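Local structure of acyl-coenzyme A oxidase acox-1.1 (Caenorhabditis elegans, 5K3H) at residues T148-E153 with A185-P190; Y316-R321 with K333-Q338; R501-A506 with N532-L537. The protein catalyses the first step of peroxisomal beta-oxidation, using FAD and oxygen to desaturate acyl-CoAs to (2E)-enoyl-CoAs with release of hydrogen peroxide. All blocks are in the same frame, centred on the assembly; numbering follows the deposited sequence.

Interaction 1: T148-E153 with A185-P190; sequences TYAQTE and ALKWWP
Lys187 NZ is gripped by two acceptors of the facing segment: the carbonyl Gln151 O at 2.6 Å and the carboxylate oxygen Glu153 OE2 at 2.9 Å. The first is approached 28° out of the carbonyl plane; the second, a salt bridge, meets the anti side of the carboxylate. A bend at chi2 (-45°) turns the lysine chain back over residues 150-151, and Lys187 CE passes the carbonyl Ala150 O at 3.6 Å. Val203 O on strand 199-208 takes a further bond from the ammonium, while Glu164 N bonds Glu153 OE1 and Thr165 OG1 bonds Glu153 OE2, so both oxygens of the buried carboxylate have partners. Beside it, Glu153 and Lys187 form a single beta bridge, where Trp188 N donates to Thr152 O at 2.8 Å. Segment 148-153 runs off the end of strand 147-150 in the beta domain of the acyl-CoA oxidase fold, and its Tyr149, Ala150, Gln151 and Thr152 belong to the FAD site shared between the subunits. Thr152 OG1 lies between backbone N and carbonyl carbon (chi1 66°), from where it donates to Trp188 O at 2.6 Å. Pro190 lays CG against Ala150 CA at 3.6 Å and CB against Tyr149 O at 3.4 Å. Both indoles, Trp188 and Trp189, lead away from this contact to meet the ring of His412 of the second subunit.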
# COMPACT_ATOMS: atom_id res chain seq x y z
N THR B 148 -23.95 12.16 12.49
CA THR B 148 -22.74 12.25 11.69
C THR B 148 -22.74 13.62 11.03
O THR B 148 -23.63 14.45 11.27
CB THR B 148 -22.66 11.08 10.69
OG1 THR B 148 -21.45 11.14 9.93
CG2 THR B 148 -23.87 11.10 9.75
N TYR B 149 -21.74 13.87 10.20
CA TYR B 149 -21.58 15.14 9.50
C TYR B 149 -21.57 14.82 8.01
O TYR B 149 -20.77 14.01 7.55
CB TYR B 149 -20.29 15.82 9.96
CG TYR B 149 -20.09 17.22 9.45
CD1 TYR B 149 -20.63 18.29 10.14
CD2 TYR B 149 -19.37 17.49 8.30
CE1 TYR B 149 -20.46 19.59 9.71
CE2 TYR B 149 -19.20 18.80 7.86
CZ TYR B 149 -19.75 19.83 8.57
OH TYR B 149 -19.60 21.14 8.16
N ALA B 150 -22.48 15.42 7.26
CA ALA B 150 -22.74 15.01 5.88
C ALA B 150 -22.41 16.17 4.96
O ALA B 150 -23.22 17.09 4.80
CB ALA B 150 -24.18 14.54 5.70
N GLN B 151 -21.21 16.14 4.39
CA GLN B 151 -20.77 17.21 3.50
C GLN B 151 -20.50 16.72 2.08
O GLN B 151 -21.09 17.22 1.12
CB GLN B 151 -19.53 17.90 4.09
CG GLN B 151 -18.97 19.00 3.23
CD GLN B 151 -17.78 19.65 3.89
OE1 GLN B 151 -16.68 19.70 3.33
NE2 GLN B 151 -17.99 20.16 5.11
N THR B 152 -19.62 15.74 1.93
CA THR B 152 -19.15 15.39 0.61
C THR B 152 -20.26 14.74 -0.21
O THR B 152 -21.12 14.01 0.31
CB THR B 152 -17.95 14.46 0.70
OG1 THR B 152 -18.37 13.23 1.26
CG2 THR B 152 -16.85 15.08 1.57
N GLU B 153 -20.21 14.98 -1.51
CA GLU B 153 -21.21 14.50 -2.43
C GLU B 153 -20.57 13.57 -3.44
O GLU B 153 -19.35 13.59 -3.64
CB GLU B 153 -21.90 15.68 -3.11
CG GLU B 153 -22.78 16.44 -2.17
CD GLU B 153 -23.25 17.74 -2.75
OE1 GLU B 153 -22.97 17.99 -3.94
OE2 GLU B 153 -23.90 18.51 -2.00
N ALA B 185 -25.36 14.80 -6.70
CA ALA B 185 -25.62 15.64 -5.54
C ALA B 185 -25.88 14.83 -4.28
O ALA B 185 -25.97 15.42 -3.20
CB ALA B 185 -26.81 16.57 -5.79
N LEU B 186 -26.04 13.52 -4.39
CA LEU B 186 -26.15 12.69 -3.21
C LEU B 186 -25.02 13.01 -2.26
O LEU B 186 -23.88 13.19 -2.70
CB LEU B 186 -26.07 11.21 -3.58
CG LEU B 186 -27.25 10.53 -4.27
CD1 LEU B 186 -26.81 9.22 -4.91
CD2 LEU B 186 -28.45 10.31 -3.30
N LYS B 187 -25.33 13.15 -0.98
CA LYS B 187 -24.27 13.02 0.01
C LYS B 187 -23.71 11.61 -0.12
O LYS B 187 -24.46 10.66 -0.34
CB LYS B 187 -24.78 13.29 1.42
CG LYS B 187 -25.31 14.71 1.64
CD LYS B 187 -24.34 15.69 1.03
CE LYS B 187 -24.59 17.13 1.44
NZ LYS B 187 -23.59 18.03 0.80
N TRP B 188 -22.37 11.48 -0.07
CA TRP B 188 -21.69 10.22 -0.37
C TRP B 188 -20.36 10.24 0.36
O TRP B 188 -19.63 11.23 0.22
CB TRP B 188 -21.49 10.03 -1.87
CG TRP B 188 -21.16 8.60 -2.30
CD1 TRP B 188 -19.96 7.95 -2.19
CD2 TRP B 188 -22.06 7.65 -2.90
NE1 TRP B 188 -20.06 6.66 -2.67
CE2 TRP B 188 -21.34 6.46 -3.11
CE3 TRP B 188 -23.41 7.70 -3.28
CZ2 TRP B 188 -21.92 5.33 -3.69
CZ3 TRP B 188 -23.99 6.57 -3.84
CH2 TRP B 188 -23.24 5.40 -4.03
N TRP B 189 -20.10 9.21 1.22
CA TRP B 189 -18.93 8.97 2.08
C TRP B 189 -19.04 9.35 3.57
O TRP B 189 -18.19 8.88 4.33
CB TRP B 189 -17.65 9.63 1.52
CG TRP B 189 -17.02 8.77 0.47
CD1 TRP B 189 -17.01 9.00 -0.88
CD2 TRP B 189 -16.37 7.51 0.68
NE1 TRP B 189 -16.38 7.96 -1.51
CE2 TRP B 189 -15.97 7.04 -0.58
CE3 TRP B 189 -16.07 6.75 1.82
CZ2 TRP B 189 -15.31 5.83 -0.74
CZ3 TRP B 189 -15.40 5.55 1.66
CH2 TRP B 189 -15.03 5.10 0.39
N PRO B 190 -20.00 10.17 4.04
CA PRO B 190 -20.07 10.43 5.49
C PRO B 190 -20.15 9.16 6.31
O PRO B 190 -20.97 8.28 6.06
CB PRO B 190 -21.35 11.27 5.64
CG PRO B 190 -21.46 11.99 4.35
CD PRO B 190 -20.98 11.01 3.32

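Interaction 2: Y316-R321 with K333-Q338; sequences YSAVRR and KVLEYQ
Lys333 and Arg321 cross at a slant, the lysine methylenes lying against the flat guanidinium: Lys333 CG stands over the centre of one face, 4.1 Å above the plane, and Lys333 CE comes within 3.8 Å of Arg321 NH2. The two positive tips do not meet; Arg321 NH2 forms a salt bridge with Asp15 and Lys333 NZ one with Glu19, both on helix 14-21, which should offset the repulsion between like charges. Glu331 O also bonds Arg321 NH1, and Asp15 O bonds Lys333 NZ. Beyond CG the lysine chain is extended, and its methylenes run past the carbonyl at the end of the helix, with Lys333 CD 3.3 Å from Ala318 O. Val334 divides its methyls between Ser317 and Arg320. Val334 CG2, set between the backbone N and the carbonyl carbon, presses on Ser317 CA at 3.5 Å, whereas Val334 CG1 meets Arg320 CG at 4.0 Å. Leu335 points toward the helix, its CB over Ser317 O. Two backbone bonds join the segments: Val334 N to Arg320 O at 2.9 Å and Leu335 N to Ser317 O at 3.2 Å. Arg320, an FAD-binding residue, leaves helical backbone angles, and its guanidinium leads away to bond Tyr637 OH of the same chain and Met154 O of the second subunit. The arrangement joins the C-terminal end of helix 300-319 to a 3-10 turn, residues 334-336, in the all-helical part of the acyl-CoA oxidase fold. Tyr337 follows as the N-cap residue of helix 338-367, whose Gln340, Leu344 and Phe345 pack on Val334, Ser317 and Leu335, while helix 14-21 covers Ala318 and Lys333.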
# COMPACT_ATOMS: atom_id res chain seq x y z
N TYR B 316 8.83 -8.92 15.58
CA TYR B 316 9.00 -10.08 14.72
C TYR B 316 10.42 -10.19 14.18
O TYR B 316 10.96 -11.30 14.08
CB TYR B 316 7.99 -10.03 13.57
CG TYR B 316 8.10 -11.19 12.61
CD1 TYR B 316 7.70 -12.46 12.98
CD2 TYR B 316 8.62 -11.01 11.34
CE1 TYR B 316 7.84 -13.54 12.10
CE2 TYR B 316 8.74 -12.07 10.47
CZ TYR B 316 8.35 -13.33 10.84
OH TYR B 316 8.48 -14.37 9.95
N SER B 317 11.06 -9.06 13.86
CA SER B 317 12.45 -9.11 13.39
C SER B 317 13.39 -9.59 14.48
O SER B 317 14.44 -10.18 14.17
CB SER B 317 12.91 -7.73 12.92
OG SER B 317 12.22 -7.27 11.77
N ALA B 318 13.02 -9.43 15.75
CA ALA B 318 13.85 -9.92 16.84
C ALA B 318 13.68 -11.43 17.05
O ALA B 318 14.63 -12.12 17.43
CB ALA B 318 13.53 -9.17 18.14
N VAL B 319 12.49 -11.97 16.76
CA VAL B 319 12.25 -13.40 16.97
C VAL B 319 12.48 -14.24 15.70
O VAL B 319 12.71 -15.45 15.81
CB VAL B 319 10.82 -13.60 17.52
CG1 VAL B 319 10.53 -12.58 18.59
CG2 VAL B 319 9.77 -13.54 16.44
N ARG B 320 12.44 -13.62 14.52
CA ARG B 320 12.64 -14.32 13.25
C ARG B 320 14.13 -14.45 12.93
O ARG B 320 14.82 -13.45 12.76
CB ARG B 320 11.93 -13.55 12.14
CG ARG B 320 12.10 -14.09 10.73
CD ARG B 320 11.66 -15.54 10.67
NE ARG B 320 11.49 -15.96 9.29
CZ ARG B 320 10.70 -16.95 8.88
NH1 ARG B 320 9.98 -17.66 9.76
NH2 ARG B 320 10.61 -17.20 7.58
N ARG B 321 14.62 -15.68 12.82
CA ARG B 321 16.00 -15.96 12.43
C ARG B 321 16.01 -16.50 11.00
O ARG B 321 15.27 -17.43 10.68
CB ARG B 321 16.64 -16.96 13.40
CG ARG B 321 17.06 -16.31 14.73
CD ARG B 321 17.53 -17.30 15.75
NE ARG B 321 17.88 -16.66 17.02
CZ ARG B 321 19.10 -16.17 17.28
NH1 ARG B 321 20.04 -16.25 16.35
NH2 ARG B 321 19.38 -15.63 18.46
N LYS B 333 19.05 -13.23 13.76
CA LYS B 333 17.81 -12.47 13.75
C LYS B 333 17.80 -11.55 12.54
O LYS B 333 18.81 -10.89 12.26
CB LYS B 333 17.70 -11.63 15.01
CG LYS B 333 17.72 -12.40 16.31
CD LYS B 333 17.83 -11.43 17.46
CE LYS B 333 17.92 -12.15 18.78
NZ LYS B 333 17.95 -11.18 19.93
N VAL B 334 16.68 -11.46 11.82
CA VAL B 334 16.70 -10.56 10.67
C VAL B 334 16.92 -9.11 11.10
O VAL B 334 17.41 -8.31 10.30
CB VAL B 334 15.44 -10.70 9.81
CG1 VAL B 334 15.34 -12.12 9.31
CG2 VAL B 334 14.19 -10.31 10.57
N LEU B 335 16.66 -8.78 12.38
CA LEU B 335 17.02 -7.47 12.91
C LEU B 335 18.51 -7.19 12.77
O LEU B 335 18.92 -6.03 12.83
CB LEU B 335 16.62 -7.36 14.39
CG LEU B 335 16.58 -6.02 15.15
CD1 LEU B 335 15.69 -4.99 14.49
CD2 LEU B 335 16.18 -6.20 16.64
N GLU B 336 19.32 -8.22 12.53
CA GLU B 336 20.77 -8.06 12.40
C GLU B 336 21.17 -7.38 11.09
O GLU B 336 22.24 -6.76 11.03
CB GLU B 336 21.42 -9.46 12.45
CG GLU B 336 22.68 -9.58 13.26
CD GLU B 336 22.49 -9.15 14.70
OE1 GLU B 336 21.81 -9.89 15.46
OE2 GLU B 336 22.99 -8.05 15.04
N TYR B 337 20.32 -7.45 10.06
CA TYR B 337 20.68 -6.99 8.73
C TYR B 337 20.54 -5.48 8.60
O TYR B 337 19.51 -4.91 8.98
CB TYR B 337 19.79 -7.66 7.68
CG TYR B 337 19.98 -9.15 7.56
CD1 TYR B 337 21.22 -9.69 7.22
CD2 TYR B 337 18.92 -10.03 7.80
CE1 TYR B 337 21.42 -11.06 7.12
CE2 TYR B 337 19.11 -11.43 7.70
CZ TYR B 337 20.38 -11.92 7.35
OH TYR B 337 20.59 -13.27 7.25
N GLN B 338 21.57 -4.83 8.03
CA GLN B 338 21.50 -3.39 7.79
C GLN B 338 20.28 -3.05 6.95
O GLN B 338 19.61 -2.03 7.15
CB GLN B 338 22.76 -2.91 7.08
CG GLN B 338 22.82 -1.40 6.93
CD GLN B 338 23.97 -0.96 6.06
OE1 GLN B 338 23.99 -1.21 4.86
NE2 GLN B 338 24.96 -0.32 6.67

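Interaction 3: R501-A506 with N532-L537; sequences RQTLKA and NRASRL
Gln502 carries CG anti to its backbone N (chi1 -179°) and then bends at chi2 (63°), which lays its methylenes along the partner helix and brings the amide beside Arg533. The helices are neighbours in the C-terminal helical region of the acyl-CoA oxidase fold, packed as a nearly antiparallel pair: the segment axes approach to 8.3 Å and their directions differ by 157°. This close spacing is consistent with the small side chain of Ala534, whose methyl sits against Thr503 CA; the CA atoms of Ala534 and Thr503 are 4.9 Å apart. Gln502 CG lies 3.8 Å from Ala534 N, and Leu537 comes in at about a right angle to the glutamine chain, setting its CD1 methyl 3.7 Å from Gln502 CB. The contact between the two segments is thus made by van der Waals packing, and the polar ends find partners elsewhere. Gln502 NE2 donates to Glu530 OE1, one turn before Arg533 on helix 520-553, and the other carboxylate oxygen of Glu530 forms a salt bridge with Arg533 NH1. One glutamate thereby ties both side chains, and Gln502 NE2 lies 3.8 Å from Arg533 CB. Arg533, Ala534, Ser535 and Arg536 belong to the ATP site shared between subunits, as does Tyr581 of helix 579-584, which packs on both Gln502 and Arg533. Thr503 OG1 bonds back to Ala499 O within its own helix and touches Ala534 CB at 3.6 Å.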
# COMPACT_ATOMS: atom_id res chain seq x y z
N ARG B 501 14.89 27.55 -1.33
CA ARG B 501 15.27 27.55 -2.75
C ARG B 501 14.15 27.02 -3.63
O ARG B 501 13.83 27.62 -4.67
CB ARG B 501 16.54 26.75 -2.98
CG ARG B 501 17.33 27.26 -4.17
CD ARG B 501 18.45 26.29 -4.58
NE ARG B 501 18.00 25.31 -5.58
CZ ARG B 501 17.63 24.07 -5.31
NH1 ARG B 501 17.67 23.62 -4.06
NH2 ARG B 501 17.23 23.26 -6.29
N GLN B 502 13.53 25.90 -3.23
CA GLN B 502 12.44 25.32 -4.02
C GLN B 502 11.19 26.19 -3.97
O GLN B 502 10.42 26.25 -4.94
CB GLN B 502 12.16 23.89 -3.55
CG GLN B 502 11.06 23.15 -4.31
CD GLN B 502 11.37 22.91 -5.80
OE1 GLN B 502 12.53 22.79 -6.22
NE2 GLN B 502 10.31 22.82 -6.61
N THR B 503 10.95 26.87 -2.85
CA THR B 503 9.81 27.78 -2.77
C THR B 503 9.96 28.96 -3.73
O THR B 503 9.01 29.30 -4.46
CB THR B 503 9.64 28.27 -1.34
OG1 THR B 503 9.25 27.16 -0.52
CG2 THR B 503 8.60 29.37 -1.25
N LEU B 504 11.12 29.61 -3.73
CA LEU B 504 11.30 30.76 -4.62
C LEU B 504 11.37 30.32 -6.08
O LEU B 504 10.87 31.02 -6.97
CB LEU B 504 12.57 31.52 -4.22
CG LEU B 504 12.67 31.93 -2.74
CD1 LEU B 504 14.02 32.60 -2.49
CD2 LEU B 504 11.52 32.80 -2.23
N LYS B 505 11.99 29.17 -6.35
CA LYS B 505 12.08 28.70 -7.73
C LYS B 505 10.69 28.44 -8.30
O LYS B 505 10.33 28.96 -9.37
CB LYS B 505 12.92 27.42 -7.78
CG LYS B 505 13.02 26.83 -9.16
CD LYS B 505 13.72 25.48 -9.19
CE LYS B 505 13.74 24.93 -10.61
NZ LYS B 505 14.77 23.88 -10.76
N ALA B 506 9.85 27.72 -7.54
CA ALA B 506 8.51 27.41 -8.01
C ALA B 506 7.66 28.66 -8.15
O ALA B 506 6.91 28.79 -9.12
CB ALA B 506 7.85 26.42 -7.05
N ASN B 532 4.00 21.97 -5.33
CA ASN B 532 3.77 20.98 -4.27
C ASN B 532 5.07 20.52 -3.63
O ASN B 532 5.11 20.26 -2.42
CB ASN B 532 3.03 19.77 -4.81
CG ASN B 532 1.56 19.98 -4.84
OD1 ASN B 532 1.06 21.02 -4.44
ND2 ASN B 532 0.85 18.96 -5.27
N ARG B 533 6.12 20.35 -4.44
CA ARG B 533 7.43 20.00 -3.89
C ARG B 533 7.84 20.99 -2.81
O ARG B 533 8.37 20.60 -1.76
CB ARG B 533 8.47 19.95 -5.01
CG ARG B 533 8.33 18.74 -5.93
CD ARG B 533 9.29 18.75 -7.14
NE ARG B 533 9.12 17.49 -7.89
CZ ARG B 533 9.42 17.31 -9.16
NH1 ARG B 533 9.94 18.31 -9.88
NH2 ARG B 533 9.20 16.13 -9.73
N ALA B 534 7.59 22.28 -3.04
CA ALA B 534 7.92 23.31 -2.06
C ALA B 534 7.11 23.15 -0.78
O ALA B 534 7.63 23.34 0.33
CB ALA B 534 7.69 24.68 -2.66
N SER B 535 5.82 22.83 -0.92
CA SER B 535 4.95 22.69 0.25
C SER B 535 5.40 21.53 1.12
O SER B 535 5.34 21.60 2.36
CB SER B 535 3.50 22.50 -0.21
OG SER B 535 3.11 23.51 -1.12
N ARG B 536 5.84 20.43 0.49
CA ARG B 536 6.34 19.27 1.22
C ARG B 536 7.66 19.57 1.94
O ARG B 536 7.86 19.17 3.09
CB ARG B 536 6.53 18.10 0.25
CG ARG B 536 5.23 17.53 -0.28
CD ARG B 536 5.44 16.17 -0.95
NE ARG B 536 4.33 15.82 -1.82
CZ ARG B 536 4.34 15.99 -3.14
NH1 ARG B 536 5.42 16.47 -3.73
NH2 ARG B 536 3.27 15.68 -3.87
N LEU B 537 8.61 20.22 1.26
CA LEU B 537 9.87 20.53 1.92
C LEU B 537 9.65 21.44 3.12
O LEU B 537 10.26 21.26 4.18
CB LEU B 537 10.84 21.16 0.91
CG LEU B 537 11.33 20.24 -0.22
CD1 LEU B 537 12.04 21.03 -1.28
CD2 LEU B 537 12.27 19.15 0.33

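From the N terminus the three contacts follow one another in series, with neither nesting nor crossing. Interaction 1 closes a loop of 31 intervening residues with two strands and no helix, tying the end of strand 147-150 to strand 187-188 in the beta domain. Interaction 2 closes a short connection of 11 residues, without helix or strand, between helices 300-319 and 338-367. Interaction 3 closes a mostly helical excursion and pairs helix 489-515 with helix 520-553. Centres of interactions 1 and 2 lie about 46 Å apart, on opposite sides of the chain's centre; the centre of interaction 3 lies about 34 Å from that of interaction 1 and about 39 Å from that of interaction 2. All three touch the second subunit.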